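DUF1285 domain-containing protein (Shewanella baltica, PDB 2RA9) is of unknown function but shows a fold with repeated structural motifs and may take part in signal transduction. Local coordinates at residues V74-V82 with Y119-L130. Numbering follows the deposited sequence.
With EDO (1,2-ethanediol), chain F.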
loop_
_atom_site.group_PDB
_atom_site.type_symbol
_atom_site.label_atom_id
_atom_site.label_comp_id
_atom_site.label_asym_id
_atom_site.label_seq_id
_atom_site.Cartn_x
_atom_site.Cartn_y
_atom_site.Cartn_z
ATOM N N VAL A 74 -8.090 7.278 -4.994
ATOM C CA VAL A 74 -7.280 6.973 -3.821
ATOM C C VAL A 74 -7.029 8.296 -3.081
ATOM O O VAL A 74 -6.489 9.242 -3.645
ATOM C CB VAL A 74 -5.944 6.284 -4.252
ATOM C CG1 VAL A 74 -5.043 6.069 -3.050
ATOM C CG2 VAL A 74 -6.203 4.974 -4.947
ATOM N N GLU A 75 -7.461 8.382 -1.832
ATOM C CA GLU A 75 -7.344 9.611 -1.065
ATOM C C GLU A 75 -5.907 9.945 -0.713
ATOM O O GLU A 75 -5.512 11.110 -0.790
ATOM C CB GLU A 75 -8.176 9.523 0.230
ATOM C CG GLU A 75 -8.098 10.812 1.092
ATOM C CD GLU A 75 -8.990 10.819 2.329
ATOM O OE1 GLU A 75 -9.794 9.878 2.588
ATOM O OE2 GLU A 75 -8.879 11.823 3.072
ATOM N N ASP A 76 -5.142 8.930 -0.310
ATOM C CA ASP A 76 -3.788 9.102 0.206
ATOM C C ASP A 76 -2.915 8.026 -0.445
ATOM O O ASP A 76 -2.512 8.209 -1.584
ATOM C CB ASP A 76 -3.803 9.048 1.738
ATOM C CG ASP A 76 -2.498 9.446 2.358
ATOM O OD1 ASP A 76 -1.484 9.652 1.636
ATOM O OD2 ASP A 76 -2.501 9.562 3.606
ATOM N N ALA A 77 -2.691 6.891 0.225
ATOM C CA ALA A 77 -2.002 5.751 -0.360
ATOM C C ALA A 77 -3.000 4.596 -0.555
ATOM O O ALA A 77 -4.004 4.470 0.173
ATOM C CB ALA A 77 -0.909 5.276 0.546
ATOM N N PRO A 78 -2.752 3.752 -1.538
ATOM C CA PRO A 78 -3.723 2.682 -1.813
ATOM C C PRO A 78 -3.774 1.600 -0.728
ATOM O O PRO A 78 -4.766 0.874 -0.621
ATOM C CB PRO A 78 -3.195 2.076 -3.134
ATOM C CG PRO A 78 -1.768 2.453 -3.192
ATOM C CD PRO A 78 -1.704 3.801 -2.568
ATOM N N LEU A 79 -2.691 1.492 0.052
ATOM C CA LEU A 79 -2.539 0.437 1.027
ATOM C C LEU A 79 -2.009 1.037 2.325
ATOM O O LEU A 79 -1.198 1.951 2.300
ATOM C CB LEU A 79 -1.568 -0.606 0.505
ATOM C CG LEU A 79 -2.091 -1.446 -0.672
ATOM C CD1 LEU A 79 -1.013 -2.150 -1.373
ATOM C CD2 LEU A 79 -3.203 -2.407 -0.219
ATOM N N LEU A 80 -2.500 0.525 3.458
ATOM C CA LEU A 80 -2.024 0.912 4.775
ATOM C C LEU A 80 -1.241 -0.280 5.365
ATOM O O LEU A 80 -1.806 -1.357 5.632
ATOM C CB LEU A 80 -3.218 1.223 5.685
ATOM C CG LEU A 80 -2.817 1.814 7.054
ATOM C CD1 LEU A 80 -2.465 3.272 6.911
ATOM C CD2 LEU A 80 -3.917 1.590 8.083
ATOM N N ILE A 81 0.037 -0.060 5.596
ATOM C CA ILE A 81 0.920 -1.053 6.175
ATOM C C ILE A 81 0.705 -1.129 7.688
ATOM O O ILE A 81 0.811 -0.139 8.396
ATOM C CB ILE A 81 2.374 -0.752 5.854
ATOM C CG1 ILE A 81 2.633 -0.970 4.351
ATOM C CG2 ILE A 81 3.313 -1.639 6.730
ATOM C CD1 ILE A 81 3.966 -0.435 3.798
ATOM N N VAL A 82 0.418 -2.315 8.201
ATOM C CA VAL A 82 0.108 -2.484 9.628
ATOM C C VAL A 82 1.131 -3.393 10.334
ATOM O O VAL A 82 1.166 -3.428 11.568
ATOM C CB VAL A 82 -1.318 -2.964 9.844
ATOM C CG1 VAL A 82 -2.291 -1.951 9.284
ATOM C CG2 VAL A 82 -1.614 -4.398 9.269
ATOM N N TYR A 119 5.877 6.516 3.732
ATOM C CA TYR A 119 5.399 5.600 2.690
ATOM C C TYR A 119 6.501 4.696 2.200
ATOM O O TYR A 119 7.616 5.130 2.070
ATOM C CB TYR A 119 4.823 6.374 1.500
ATOM C CG TYR A 119 3.746 7.345 1.860
ATOM C CD1 TYR A 119 4.059 8.616 2.319
ATOM C CD2 TYR A 119 2.410 7.033 1.701
ATOM C CE1 TYR A 119 3.092 9.518 2.619
ATOM C CE2 TYR A 119 1.397 7.963 2.031
ATOM C CZ TYR A 119 1.747 9.183 2.519
ATOM O OH TYR A 119 0.787 10.110 2.817
ATOM N N LEU A 120 6.186 3.424 1.941
ATOM C CA LEU A 120 7.159 2.481 1.409
ATOM C C LEU A 120 6.714 2.008 0.035
ATOM O O LEU A 120 5.532 1.744 -0.168
ATOM C CB LEU A 120 7.342 1.267 2.337
ATOM C CG LEU A 120 7.964 1.540 3.716
ATOM C CD1 LEU A 120 7.902 0.327 4.649
ATOM C CD2 LEU A 120 9.413 2.052 3.583
ATOM N N PRO A 121 7.650 1.852 -0.906
ATOM C CA PRO A 121 7.219 1.461 -2.237
ATOM C C PRO A 121 7.037 -0.053 -2.367
ATOM O O PRO A 121 7.831 -0.836 -1.854
ATOM C CB PRO A 121 8.334 1.999 -3.132
ATOM C CG PRO A 121 9.570 1.922 -2.259
ATOM C CD PRO A 121 9.104 2.099 -0.851
ATOM N N LEU A 122 5.930 -0.423 -3.000
ATOM C CA LEU A 122 5.552 -1.801 -3.221
ATOM C C LEU A 122 5.497 -2.024 -4.723
ATOM O O LEU A 122 5.975 -1.201 -5.502
ATOM C CB LEU A 122 4.182 -2.074 -2.567
ATOM C CG LEU A 122 3.999 -1.530 -1.147
ATOM C CD1 LEU A 122 2.595 -1.690 -0.675
ATOM C CD2 LEU A 122 5.000 -2.132 -0.157
ATOM N N GLU A 123 4.842 -3.096 -5.145
ATOM C CA GLU A 123 4.798 -3.442 -6.562
ATOM C C GLU A 123 3.729 -2.665 -7.288
ATOM O O GLU A 123 2.899 -2.016 -6.684
ATOM C CB GLU A 123 4.556 -4.948 -6.717
ATOM C CG GLU A 123 3.203 -5.439 -6.279
ATOM C CD GLU A 123 3.105 -5.906 -4.830
ATOM O OE1 GLU A 123 3.959 -5.520 -3.987
ATOM O OE2 GLU A 123 2.148 -6.679 -4.548
ATOM N N ARG A 124 3.760 -2.752 -8.615
ATOM C CA ARG A 124 2.711 -2.181 -9.471
ATOM C C ARG A 124 2.517 -0.659 -9.313
ATOM O O ARG A 124 1.436 -0.137 -9.556
ATOM C CB ARG A 124 1.377 -2.932 -9.262
ATOM C CG ARG A 124 1.409 -4.446 -9.611
ATOM C CD ARG A 124 0.045 -5.140 -9.496
ATOM N NE ARG A 124 -0.623 -5.055 -8.181
ATOM C CZ ARG A 124 -0.326 -5.774 -7.091
ATOM N NH1 ARG A 124 0.594 -6.732 -7.097
ATOM N NH2 ARG A 124 -1.020 -5.577 -5.980
ATOM N N GLY A 125 3.557 0.063 -8.903
ATOM C CA GLY A 125 3.487 1.506 -8.692
ATOM C C GLY A 125 2.811 1.895 -7.392
ATOM O O GLY A 125 2.589 3.082 -7.113
ATOM N N LEU A 126 2.460 0.899 -6.586
ATOM C CA LEU A 126 1.743 1.136 -5.344
ATOM C C LEU A 126 2.680 1.497 -4.194
ATOM O O LEU A 126 3.755 0.910 -4.061
ATOM C CB LEU A 126 0.933 -0.074 -4.943
ATOM C CG LEU A 126 -0.046 -0.631 -6.006
ATOM C CD1 LEU A 126 -0.750 -1.924 -5.514
ATOM C CD2 LEU A 126 -1.015 0.411 -6.494
ATOM N N TRP A 127 2.232 2.430 -3.360
ATOM C CA TRP A 127 2.931 2.813 -2.125
ATOM C C TRP A 127 2.045 2.426 -0.960
ATOM O O TRP A 127 0.802 2.537 -1.041
ATOM C CB TRP A 127 3.165 4.336 -2.109
ATOM C CG TRP A 127 4.221 4.774 -3.062
ATOM C CD1 TRP A 127 4.079 4.957 -4.416
ATOM C CD2 TRP A 127 5.594 5.054 -2.774
ATOM N NE1 TRP A 127 5.261 5.360 -4.973
ATOM C CE2 TRP A 127 6.208 5.428 -3.986
ATOM C CE3 TRP A 127 6.370 5.030 -1.611
ATOM C CZ2 TRP A 127 7.550 5.774 -4.058
ATOM C CZ3 TRP A 127 7.672 5.385 -1.688
ATOM C CH2 TRP A 127 8.259 5.744 -2.895
ATOM N N GLY A 128 2.665 1.952 0.116
ATOM C CA GLY A 128 1.980 1.664 1.347
ATOM C C GLY A 128 2.306 2.718 2.391
ATOM O O GLY A 128 3.478 3.003 2.624
ATOM N N LYS A 129 1.286 3.302 3.021
ATOM C CA LYS A 129 1.462 4.251 4.104
ATOM C C LYS A 129 1.685 3.465 5.398
ATOM O O LYS A 129 0.906 2.599 5.710
ATOM C CB LYS A 129 0.213 5.126 4.275
ATOM C CG LYS A 129 0.359 6.117 5.402
ATOM C CD LYS A 129 -0.672 7.226 5.393
ATOM C CE LYS A 129 -2.020 6.748 5.732
ATOM N NZ LYS A 129 -3.039 7.849 5.725
ATOM N N LEU A 130 2.682 3.831 6.193
ATOM C CA LEU A 130 2.840 3.189 7.499
ATOM C C LEU A 130 1.743 3.609 8.456
ATOM O O LEU A 130 1.530 4.813 8.685
ATOM C CB LEU A 130 4.191 3.580 8.126
ATOM C CG LEU A 130 5.458 3.011 7.502
ATOM C CD1 LEU A 130 6.649 3.376 8.325
ATOM C CD2 LEU A 130 5.332 1.488 7.415
HETATM C C1 EDO F . 2.640 7.449 10.841
HETATM O O1 EDO F . 2.159 8.800 10.780
HETATM C C2 EDO F . 3.609 7.165 9.699
HETATM O O2 EDO F . 2.946 7.196 8.413
#
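Ile81 lays its CD1 across the backbone of Gly128, 3.7 Å from Gly128 O, and goes on to touch Leu120 CB on the next strand. This is the middle of a mixed beta-sheet, where strand 79-82 runs parallel to strand 127-130, itself the second arm of a hairpin with 119-121. CG1 of Ile81 stands anti to its carbonyl carbon (chi1 -69°), which turns the CG1-CD1 arm toward the glycine; a CB on Gly128 would collide with it. On the same face, the CG2 branch of Ile81 meets Leu130 CD2 at 3.8 Å, and Leu79 CD1 lies 3.7 Å from Leu122 CD1, with Leu126 CD1 a little further off. His103 and Val106 of strand 102-106 also border this cluster. Two backbone bonds tie the strands, both to Lys129: its N donates to Leu79 O, and Ile81 N donates to its O.

Ahead of the strand, Pro78 sets its CG 4.0 Å from Leu126 CD2 and crowds Trp127 O, a buried carbonyl with no hydrogen-bond partner in the model. Ala77 CB comes up to the edge of the Tyr119 ring, in its plane. Beyond it, Asp76 serves two donors, one per carboxylate oxygen. Lys129, on the face it shares with Leu80, bends at chi3 (70°) and brings NZ to Asp76 OD2 from above the carboxylate plane, at 2.8 Å in a salt bridge; NZ also hydrogen-bonds to Ala31 O. With an alanine here in place of Asp76, the lysine's charge would probably lose its mate and the tyrosine hydroxyl this acceptor. That hydroxyl, Tyr119 OH, reaches the syn lone pair of Asp76 OD1 at 2.6 Å, with ring and carboxylate planes turned 66° apart.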